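Local coordinates for pre-crRNA processing endonuclease (Streptococcus pyogenes serotype M1, PDB 3VZH), which probably cleaves precursor CRISPR RNA as the Cas5d endoribonuclease of a subtype I-C system, a step in adaptive immunity against viruses and plasmids, at residues S14-L19 against L92-Y97; N43-A48 against V137-R142. All coordinates share one frame; numbering follows the deposited sequence.

Contact 1. Residues S14-L19 against L92-Y97; sequences SGQRAL and LSDVVY
The carbonyl oxygen of Gln-16 is gripped by two donors, one from each segment, which reach it from opposite faces of its carbonyl plane. From across the contact comes the amide of Asp-94, with Asp-94 N 2.9 Å from Gln-16 O and the N-H pointing almost straight at it (165°). From its own segment comes the guanidinium of Arg-17, whose NH1 lies 3.1 Å from Gln-16 O, with the acceptor nearly in the guanidinium plane. The Arg-17 chain has CG beside the backbone N and bends again at chi2 (-65°), which turns the guanidinium back toward the preceding carbonyl. This fold also brings NH1 within 3.1 Å of Ser-93 OG, an oblique approach whose angle is too poor for a hydrogen bond.

The double grip falls where both chains turn a corner, at Gln-16 and Asp-94, and the antiparallel pairing is kept on both sides of it. Before the corner, Gly-15 and Val-95 form a hydrogen-bonded pair through both N-H groups; after it, Ala-18 and Leu-92 do the same, with Leu-92 N 2.9 Å from Ala-18 O. Asp-94 takes the corner with positive phi (51°), and its carbonyl accepts a further bond from Asn-66 ND2. On the face that carries Ala-18, Leu-92 and Val-95, Ala-18 CB sits 4.1 Å from both Leu-92 CB and Val-95 CG2, thus bridging residues that flank the corner. Val-95 CG2 also lies 3.5 Å from Gly-15 O, over a residue without a side chain.

The two chains pass the corner in opposite directions, still paired, so the ladder runs on from the large antiparallel sheet into the three-stranded one. Backbone bonds do most of the holding; Arg-17 adds a side-chain bond within its own segment, and its positive charge would probably draw electron density onto Gln-16 O.

Contact 2. Residues N43-A48 against V137-R142; sequences NGIVDA and VFLGTR
Ile-45 reaches from helix 39-49 into the loop 137-142 and meets three successive residues of it. At CB its chain divides. The CG2 branch, anti to the backbone N, comes 4.2 Å from Val-137 CG1, the two side chains crossing at about a right angle. The other branch starts at CG1, which lies 3.4 Å from Phe-138 O, so that a methylene rests against a backbone carbonyl. From there the extended chi2 (165°) carries CD1 onward to the tip of Leu-139, where Ile-45 CD1 and Leu-139 CD2 are 3.7 Å apart.

One helical turn further on, Ala-48 CB adds a smaller contact, 4.1 Å from Val-137 CG2. The two methyls of Val-137 are therefore shared between Ile-45 and Ala-48, and the meeting of side chains is wholly apolar.

The backbones join just beside it, through a hydrogen bond between Ala-48 and Arg-135. Beyond the loop, Ile-45 also packs on Ile-99 of strand 95-105 and on Val-13 of strand 9-15, while Leu-139 touches Val-13 and Val-95; the helix and the loop thus meet over neighbouring strands of the large antiparallel sheet.

The two contacts meet chiefly at Leu-139, whose CD1 packs 3.6 Å from Gly-15 CA, while its carbonyl oxygen probably accepts a hydrogen bond from Leu-19 N at 3.0 Å. Strands 9-15 and 95-105 serve both: contact 1 pairs their ends edge to edge, whereas contact 2 lays helix and loop side chains against them. The chemistry follows place. Contact 2, with its centre about 8 Å from that of the chain, is buried and held by aliphatic packing; contact 1, about 13 Å out and only partly buried, relies on backbone hydrogen bonds and a polar corner. Their segments alternate along the chain, and each joins parts of the Cas5 family region more than 70 residues apart.

Contact 1. Residues S14-L19 against L92-Y97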
loop_
_atom_site.group_PDB
_atom_site.type_symbol
_atom_site.label_atom_id
_atom_site.label_comp_id
_atom_site.label_asym_id
_atom_site.label_seq_id
_atom_site.Cartn_x
_atom_site.Cartn_y
_atom_site.Cartn_z
ATOM N N SER A 14 3.092 10.885 0.818
ATOM C CA SER A 14 3.106 11.883 -0.289
ATOM C C SER A 14 4.413 11.871 -1.059
ATOM O O SER A 14 5.427 11.375 -0.566
ATOM C CB SER A 14 2.770 13.243 0.267
ATOM O OG SER A 14 3.803 13.681 1.173
ATOM N N GLY A 15 4.404 12.405 -2.298
ATOM C CA GLY A 15 5.662 12.421 -3.051
ATOM C C GLY A 15 5.410 13.245 -4.290
ATOM O O GLY A 15 4.274 13.330 -4.789
ATOM N N GLN A 16 6.496 13.822 -4.807
ATOM C CA GLN A 16 6.416 14.552 -6.064
ATOM C C GLN A 16 6.178 13.644 -7.289
ATOM O O GLN A 16 5.567 14.082 -8.289
ATOM C CB GLN A 16 7.753 15.335 -6.266
ATOM C CG GLN A 16 7.825 16.600 -5.388
ATOM C CD GLN A 16 6.547 17.422 -5.476
ATOM O OE1 GLN A 16 5.800 17.545 -4.494
ATOM N NE2 GLN A 16 6.277 17.972 -6.656
ATOM N N ARG A 17 6.738 12.424 -7.246
ATOM C CA ARG A 17 6.603 11.461 -8.328
ATOM C C ARG A 17 6.312 10.063 -7.771
ATOM O O ARG A 17 6.763 9.722 -6.654
ATOM C CB ARG A 17 7.928 11.375 -9.081
ATOM C CG ARG A 17 8.271 12.693 -9.809
ATOM C CD ARG A 17 7.254 12.974 -10.918
ATOM N NE ARG A 17 7.691 14.010 -11.858
ATOM C CZ ARG A 17 7.357 15.286 -11.777
ATOM N NH1 ARG A 17 6.599 15.728 -10.767
ATOM N NH2 ARG A 17 7.814 16.134 -12.722
ATOM N N ALA A 18 5.572 9.277 -8.547
ATOM C CA ALA A 18 5.286 7.868 -8.225
ATOM C C ALA A 18 5.294 7.092 -9.535
ATOM O O ALA A 18 5.001 7.661 -10.616
ATOM C CB ALA A 18 3.924 7.699 -7.506
ATOM N N LEU A 19 5.665 5.824 -9.439
ATOM C CA LEU A 19 5.674 4.939 -10.610
ATOM C C LEU A 19 5.217 3.582 -10.138
ATOM O O LEU A 19 6.041 2.778 -9.649
ATOM C CB LEU A 19 7.066 4.820 -11.247
ATOM C CG LEU A 19 7.208 3.911 -12.476
ATOM C CD1 LEU A 19 6.269 4.442 -13.549
ATOM C CD2 LEU A 19 8.646 3.829 -13.039
ATOM N N LEU A 92 3.241 9.331 -12.267
ATOM C CA LEU A 92 2.264 10.204 -11.596
ATOM C C LEU A 92 3.016 11.335 -10.987
ATOM O O LEU A 92 4.163 11.169 -10.493
ATOM C CB LEU A 92 1.580 9.343 -10.505
ATOM C CG LEU A 92 0.636 8.269 -11.069
ATOM C CD1 LEU A 92 0.276 7.309 -9.895
ATOM C CD2 LEU A 92 -0.639 9.033 -11.555
ATOM N N SER A 93 2.318 12.464 -10.808
ATOM C CA SER A 93 2.921 13.617 -10.236
ATOM C C SER A 93 2.111 14.129 -9.041
ATOM O O SER A 93 0.908 14.003 -9.037
ATOM C CB SER A 93 2.891 14.709 -11.332
ATOM O OG SER A 93 3.509 15.828 -10.821
ATOM N N ASP A 94 2.786 14.663 -8.021
ATOM C CA ASP A 94 2.128 15.338 -6.875
ATOM C C ASP A 94 0.995 14.487 -6.209
ATOM O O ASP A 94 -0.186 14.776 -6.283
ATOM C CB ASP A 94 1.634 16.715 -7.316
ATOM C CG ASP A 94 1.264 17.573 -6.159
ATOM O OD1 ASP A 94 1.464 17.138 -5.032
ATOM O OD2 ASP A 94 0.637 18.635 -6.317
ATOM N N VAL A 95 1.386 13.355 -5.634
ATOM C CA VAL A 95 0.476 12.302 -5.124
ATOM C C VAL A 95 0.389 12.425 -3.618
ATOM O O VAL A 95 1.418 12.795 -2.947
ATOM C CB VAL A 95 0.916 10.883 -5.562
ATOM C CG1 VAL A 95 0.911 10.803 -7.123
ATOM C CG2 VAL A 95 2.297 10.475 -4.962
ATOM N N VAL A 96 -0.849 12.208 -3.080
ATOM C CA VAL A 96 -1.086 12.051 -1.624
ATOM C C VAL A 96 -1.985 10.830 -1.463
ATOM O O VAL A 96 -2.976 10.696 -2.137
ATOM C CB VAL A 96 -1.816 13.273 -1.041
ATOM C CG1 VAL A 96 -2.254 12.914 0.371
ATOM C CG2 VAL A 96 -0.965 14.567 -1.016
ATOM N N TYR A 97 -1.626 9.881 -0.599
ATOM C CA TYR A 97 -2.424 8.636 -0.411
ATOM C C TYR A 97 -2.534 8.438 1.068
ATOM O O TYR A 97 -1.493 8.602 1.820
ATOM C CB TYR A 97 -1.675 7.425 -0.952
ATOM C CG TYR A 97 -1.419 7.516 -2.433
ATOM C CD1 TYR A 97 -2.486 7.577 -3.337
ATOM C CD2 TYR A 97 -0.140 7.530 -2.919
ATOM C CE1 TYR A 97 -2.224 7.702 -4.728
ATOM C CE2 TYR A 97 0.125 7.642 -4.281
ATOM C CZ TYR A 97 -0.935 7.706 -5.166
ATOM O OH TYR A 97 -0.650 7.810 -6.516
#

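Contact 2. Residues N43-A48 against V137-R142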
loop_
_atom_site.group_PDB
_atom_site.type_symbol
_atom_site.label_atom_id
_atom_site.label_comp_id
_atom_site.label_asym_id
_atom_site.label_seq_id
_atom_site.Cartn_x
_atom_site.Cartn_y
_atom_site.Cartn_z
ATOM N N ASN A 43 1.871 -2.431 0.194
ATOM C CA ASN A 43 2.494 -3.437 1.086
ATOM C C ASN A 43 3.986 -3.028 1.300
ATOM O O ASN A 43 4.470 -3.099 2.415
ATOM C CB ASN A 43 2.511 -4.835 0.440
ATOM C CG ASN A 43 1.116 -5.447 0.382
ATOM O OD1 ASN A 43 0.201 -4.975 1.072
ATOM N ND2 ASN A 43 0.936 -6.470 -0.442
ATOM N N GLY A 44 4.729 -2.729 0.204
ATOM C CA GLY A 44 6.075 -2.215 0.298
ATOM C C GLY A 44 6.268 -1.033 1.198
ATOM O O GLY A 44 7.245 -0.997 1.939
ATOM N N ILE A 45 5.381 -0.033 1.079
ATOM C CA ILE A 45 5.483 1.170 1.865
ATOM C C ILE A 45 5.219 0.905 3.356
ATOM O O ILE A 45 6.048 1.337 4.229
ATOM C CB ILE A 45 4.476 2.176 1.307
ATOM C CG1 ILE A 45 5.026 2.748 -0.072
ATOM C CG2 ILE A 45 4.279 3.313 2.274
ATOM C CD1 ILE A 45 3.911 3.471 -0.891
ATOM N N VAL A 46 4.174 0.135 3.659
ATOM C CA VAL A 46 3.937 -0.179 5.076
ATOM C C VAL A 46 5.050 -1.047 5.641
ATOM O O VAL A 46 5.490 -0.844 6.737
ATOM C CB VAL A 46 2.489 -0.720 5.359
ATOM C CG1 VAL A 46 1.469 0.313 4.853
ATOM C CG2 VAL A 46 2.282 -2.141 4.773
ATOM N N ASP A 47 5.566 -2.018 4.904
ATOM C CA ASP A 47 6.686 -2.715 5.463
ATOM C C ASP A 47 7.962 -1.883 5.630
ATOM O O ASP A 47 8.823 -2.242 6.442
ATOM C CB ASP A 47 7.073 -3.870 4.500
ATOM C CG ASP A 47 6.037 -4.979 4.419
ATOM O OD1 ASP A 47 5.126 -5.065 5.263
ATOM O OD2 ASP A 47 6.242 -5.861 3.516
ATOM N N ALA A 48 8.143 -0.820 4.829
ATOM C CA ALA A 48 9.281 0.064 5.049
ATOM C C ALA A 48 9.041 0.868 6.329
ATOM O O ALA A 48 10.004 1.348 6.946
ATOM C CB ALA A 48 9.436 1.026 3.862
ATOM N N VAL A 137 11.169 5.202 2.344
ATOM C CA VAL A 137 9.911 4.918 1.712
ATOM C C VAL A 137 9.963 5.417 0.248
ATOM O O VAL A 137 10.367 6.554 -0.008
ATOM C CB VAL A 137 8.845 5.709 2.497
ATOM C CG1 VAL A 137 7.587 5.798 1.696
ATOM C CG2 VAL A 137 8.575 4.993 3.824
ATOM N N PHE A 138 9.575 4.526 -0.660
ATOM C CA PHE A 138 9.663 4.700 -2.151
ATOM C C PHE A 138 8.285 4.525 -2.718
ATOM O O PHE A 138 7.498 3.698 -2.201
ATOM C CB PHE A 138 10.679 3.677 -2.740
ATOM C CG PHE A 138 12.082 3.906 -2.248
ATOM C CD1 PHE A 138 12.747 5.123 -2.496
ATOM C CD2 PHE A 138 12.751 2.936 -1.509
ATOM C CE1 PHE A 138 14.056 5.361 -2.052
ATOM C CE2 PHE A 138 14.057 3.173 -1.051
ATOM C CZ PHE A 138 14.706 4.380 -1.318
ATOM N N LEU A 139 7.939 5.325 -3.741
ATOM C CA LEU A 139 6.590 5.247 -4.330
ATOM C C LEU A 139 6.634 4.469 -5.650
ATOM O O LEU A 139 6.683 5.073 -6.768
ATOM C CB LEU A 139 6.027 6.656 -4.560
ATOM C CG LEU A 139 6.002 7.468 -3.297
ATOM C CD1 LEU A 139 5.390 8.871 -3.418
ATOM C CD2 LEU A 139 5.273 6.686 -2.169
ATOM N N GLY A 140 6.738 3.138 -5.514
ATOM C CA GLY A 140 6.624 2.222 -6.615
ATOM C C GLY A 140 7.995 1.941 -7.198
ATOM O O GLY A 140 8.236 0.864 -7.724
ATOM N N THR A 141 8.889 2.910 -7.136
ATOM C CA THR A 141 10.263 2.741 -7.610
ATOM C C THR A 141 11.320 3.555 -6.850
ATOM O O THR A 141 10.980 4.582 -6.269
ATOM C CB THR A 141 10.307 3.133 -9.097
ATOM O OG1 THR A 141 11.528 2.691 -9.654
ATOM C CG2 THR A 141 10.215 4.627 -9.229
ATOM N N ARG A 142 12.607 3.143 -6.883
ATOM C CA ARG A 142 13.660 3.795 -6.058
ATOM C C ARG A 142 13.950 5.272 -6.300
ATOM O O ARG A 142 14.448 5.963 -5.403
ATOM C CB ARG A 142 14.975 2.985 -5.984
ATOM C CG ARG A 142 15.319 2.383 -4.610
ATOM C CD ARG A 142 16.295 1.203 -4.690
ATOM N NE ARG A 142 17.146 1.000 -3.490
ATOM C CZ ARG A 142 16.748 0.401 -2.351
ATOM N NH1 ARG A 142 15.520 -0.068 -2.218
ATOM N NH2 ARG A 142 17.584 0.268 -1.333
#